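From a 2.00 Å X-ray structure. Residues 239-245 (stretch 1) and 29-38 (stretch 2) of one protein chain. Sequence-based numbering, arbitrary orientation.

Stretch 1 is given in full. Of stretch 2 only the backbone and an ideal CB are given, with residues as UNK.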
# COMPACT_ATOMS: atom_id res chain seq x y z
N LEU B 239 -10.97 0.10 1.51
CA LEU B 239 -9.54 0.14 1.85
C LEU B 239 -8.94 -0.64 0.67
O LEU B 239 -9.50 -1.66 0.26
CB LEU B 239 -9.27 -0.60 3.18
CG LEU B 239 -9.95 -0.00 4.42
CD1 LEU B 239 -9.53 -0.75 5.67
CD2 LEU B 239 -9.57 1.48 4.53
N MET B 240 -7.83 -0.16 0.12
CA MET B 240 -7.22 -0.83 -1.04
C MET B 240 -6.30 -1.99 -0.63
O MET B 240 -5.14 -2.07 -1.04
CB MET B 240 -6.42 0.18 -1.88
CG MET B 240 -6.01 -0.35 -3.26
SD MET B 240 -5.38 1.01 -4.23
CE MET B 240 -5.82 0.50 -5.89
N LEU B 241 -6.85 -2.92 0.14
CA LEU B 241 -6.06 -4.03 0.65
C LEU B 241 -5.65 -5.05 -0.39
O LEU B 241 -4.71 -5.79 -0.18
CB LEU B 241 -6.82 -4.70 1.79
CG LEU B 241 -7.27 -3.76 2.92
CD1 LEU B 241 -8.11 -4.55 3.92
CD2 LEU B 241 -6.06 -3.13 3.60
N ASN B 242 -6.35 -5.07 -1.52
CA ASN B 242 -6.02 -6.03 -2.58
C ASN B 242 -4.67 -5.72 -3.24
O ASN B 242 -4.12 -6.55 -3.97
CB ASN B 242 -7.14 -6.06 -3.62
CG ASN B 242 -7.46 -4.70 -4.19
OD1 ASN B 242 -7.70 -3.74 -3.45
ND2 ASN B 242 -7.46 -4.60 -5.51
N GLN B 243 -4.12 -4.54 -2.97
CA GLN B 243 -2.85 -4.14 -3.55
C GLN B 243 -1.61 -4.40 -2.67
O GLN B 243 -0.49 -4.46 -3.17
CB GLN B 243 -2.88 -2.66 -3.92
CG GLN B 243 -3.78 -2.31 -5.10
CD GLN B 243 -3.44 -3.08 -6.37
OE1 GLN B 243 -4.10 -4.06 -6.70
NE2 GLN B 243 -2.41 -2.63 -7.09
N LEU B 244 -1.84 -4.61 -1.37
CA LEU B 244 -0.74 -4.80 -0.42
C LEU B 244 -0.01 -6.15 -0.43
O LEU B 244 -0.63 -7.21 -0.56
CB LEU B 244 -1.24 -4.50 1.00
CG LEU B 244 -2.07 -3.21 1.13
CD1 LEU B 244 -2.43 -2.98 2.58
CD2 LEU B 244 -1.29 -2.02 0.60
N ARG B 245 1.31 -6.09 -0.29
CA ARG B 245 2.18 -7.28 -0.24
C ARG B 245 3.20 -7.01 0.87
O ARG B 245 4.15 -7.75 1.04
CB ARG B 245 2.93 -7.45 -1.55
CG ARG B 245 2.06 -7.35 -2.82
CD ARG B 245 1.17 -8.55 -2.99
NE ARG B 245 0.48 -8.54 -4.29
CZ ARG B 245 -0.77 -8.13 -4.48
NH1 ARG B 245 -1.50 -7.69 -3.46
NH2 ARG B 245 -1.31 -8.18 -5.70
N UNK B 29 3.32 -0.53 -4.89
CA UNK B 29 2.31 -1.58 -4.89
C UNK B 29 0.90 -1.07 -5.22
O UNK B 29 0.11 -1.78 -5.84
CB UNK B 29 2.30 -2.27 -3.52
N UNK B 30 0.59 0.17 -4.85
CA UNK B 30 -0.73 0.72 -5.14
C UNK B 30 -0.94 0.95 -6.64
O UNK B 30 -2.07 0.95 -7.14
CB UNK B 30 -0.93 2.03 -4.38
N UNK B 31 0.16 1.14 -7.36
CA UNK B 31 0.10 1.40 -8.80
C UNK B 31 0.27 0.17 -9.71
O UNK B 31 0.01 0.26 -10.90
CB UNK B 31 1.18 2.42 -9.16
N UNK B 32 0.69 -0.96 -9.17
CA UNK B 32 0.92 -2.10 -10.05
C UNK B 32 -0.21 -3.08 -10.25
O UNK B 32 -1.25 -3.01 -9.60
CB UNK B 32 2.12 -2.88 -9.52
N UNK B 33 0.01 -3.99 -11.20
CA UNK B 33 -0.96 -5.02 -11.49
C UNK B 33 -2.18 -4.50 -12.21
O UNK B 33 -2.32 -3.30 -12.43
CB UNK B 33 -1.39 -5.71 -10.19
N UNK B 34 -3.04 -5.44 -12.59
CA UNK B 34 -4.29 -5.16 -13.30
C UNK B 34 -5.22 -4.24 -12.51
O UNK B 34 -6.02 -3.52 -13.10
CB UNK B 34 -5.01 -6.47 -13.61
N UNK B 35 -5.14 -4.28 -11.18
CA UNK B 35 -6.02 -3.47 -10.35
C UNK B 35 -5.34 -2.22 -9.75
O UNK B 35 -5.89 -1.56 -8.87
CB UNK B 35 -6.58 -4.34 -9.22
N UNK B 36 -4.16 -1.90 -10.24
CA UNK B 36 -3.43 -0.74 -9.76
C UNK B 36 -4.17 0.54 -10.07
O UNK B 36 -4.92 0.61 -11.05
CB UNK B 36 -2.03 -0.70 -10.37
N UNK B 37 -3.96 1.58 -9.28
CA UNK B 37 -4.66 2.83 -9.53
C UNK B 37 -4.17 3.56 -10.76
O UNK B 37 -2.98 3.56 -11.06
CB UNK B 37 -4.53 3.75 -8.31
N UNK B 38 -5.10 4.19 -11.47
CA UNK B 38 -4.79 5.01 -12.63
C UNK B 38 -4.35 6.39 -12.12
O UNK B 38 -3.56 7.10 -12.77
CB UNK B 38 -5.99 5.12 -13.57

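Position 29 lies in a helix, and its CA-to-CB bond points toward stretch 1. The ideal CB is 3.6 Å from Gln243 O and 5.1 Å from Arg245 N. That backbone N is a donor, so a side chain long enough to bring an acceptor to it would suit; Gln or Glu could do so. The residue is Gln29. Its OE1 accepts a hydrogen bond from Arg245 N at 3.0 Å. The O of a water lies 2.9 Å from Gln29 O and 2.5 Å from Gln243 O.

At position 30 the bond points away, yet the ideal CB is 4.6 Å from Met240 SD. Gln243 CB and Leu244 CD2 are within reach of a side chain that bends back. A branched or flexible apolar chain would fit, such as Leu, Ile or Met. The residue is Leu30. Its CD2 comes to 4.0 Å from Met240 SD and 4.2 Å from Leu244 CD2.

Position 31 points away, with no atom of stretch 1 within 5.5 Å of its ideal CB. Stretch 1 sets no preference; it is Leu31.

Position 32 points sideways; its ideal CB is 5.1 Å from Gln243 NE2. The contact here is made by the backbone O, so stretch 1 sets little preference for the side chain; Ser, Thr, Asn or Ala would all do. It is Ser32. Gln243 NE2 donates to Ser32 O at 2.8 Å, and also makes a weak bond to Gln29 O at 2.9 Å. One amide thus ties the helix to the loop that follows it.

Position 33 points toward stretch 1, its ideal CB 4.5 Å from Gln243 NE2. Phi 73° with psi 175° suits glycine and hardly any other residue. It is Gly33. It opens a type I turn that ends at position 36, closed by a bond of 3.2 Å from the N of position 36 to Gly33 O.

Position 34 is in the turn, with no atom of stretch 1 near its CB. Many polar residues would suit; it is Glu34.

Position 35 points toward stretch 1, its ideal CB 3.5 Å from Gln243 OE1 and 3.8 Å from Asn242 ND2. A polar chain such as Gln, Glu or Ser is reasonable. It is Gln35, whose OE1 lies 3.5 Å from Asn242 ND2.

At position 36 an ideal CB would be 2.3 Å from Leu31 O, a clash. Glycine fits; it is Gly36. Its CA packs 3.4 Å from Gln243 NE2.

Position 37 points sideways; its ideal CB is 4.3 Å from Met240 CE. An apolar residue suits, and a small one is enough to touthe methyl. Ala37 puts its CB against that methyl, and Ala37 N bonds Leu30 O at 2.9 Å.

Position 38 is out of reach, so stretch 1 sets no preference; it is Asp38.

Stretch 2 (29-38) QLLSGEQGAD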
# COMPACT_ATOMS: atom_id res chain seq x y z
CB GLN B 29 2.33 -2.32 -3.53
CG GLN B 29 3.58 -3.21 -3.37
CD GLN B 29 3.81 -3.76 -1.95
OE1 GLN B 29 2.91 -3.73 -1.10
NE2 GLN B 29 5.03 -4.28 -1.70
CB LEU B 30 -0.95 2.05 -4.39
CG LEU B 30 -0.85 1.98 -2.85
CD1 LEU B 30 -1.11 3.37 -2.29
CD2 LEU B 30 -1.87 0.98 -2.27
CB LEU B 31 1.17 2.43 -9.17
CG LEU B 31 1.05 3.81 -8.51
CD1 LEU B 31 2.40 4.54 -8.56
CD2 LEU B 31 -0.03 4.60 -9.21
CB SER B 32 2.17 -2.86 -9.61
OG SER B 32 2.02 -3.34 -8.30
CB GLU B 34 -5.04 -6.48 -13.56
CG GLU B 34 -4.73 -7.18 -14.89
CD GLU B 34 -5.38 -8.57 -14.99
OE1 GLU B 34 -6.52 -8.73 -14.50
OE2 GLU B 34 -4.77 -9.50 -15.57
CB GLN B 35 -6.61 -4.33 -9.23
CG GLN B 35 -7.33 -5.60 -9.77
CD GLN B 35 -7.81 -6.56 -8.68
OE1 GLN B 35 -8.90 -6.41 -8.14
NE2 GLN B 35 -6.98 -7.54 -8.35
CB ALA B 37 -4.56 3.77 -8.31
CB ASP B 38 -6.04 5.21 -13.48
CG ASP B 38 -6.53 3.93 -14.07
OD1 ASP B 38 -5.78 3.33 -14.86
OD2 ASP B 38 -7.66 3.52 -13.75
O HOH W 1 0.16 -4.65 -5.58
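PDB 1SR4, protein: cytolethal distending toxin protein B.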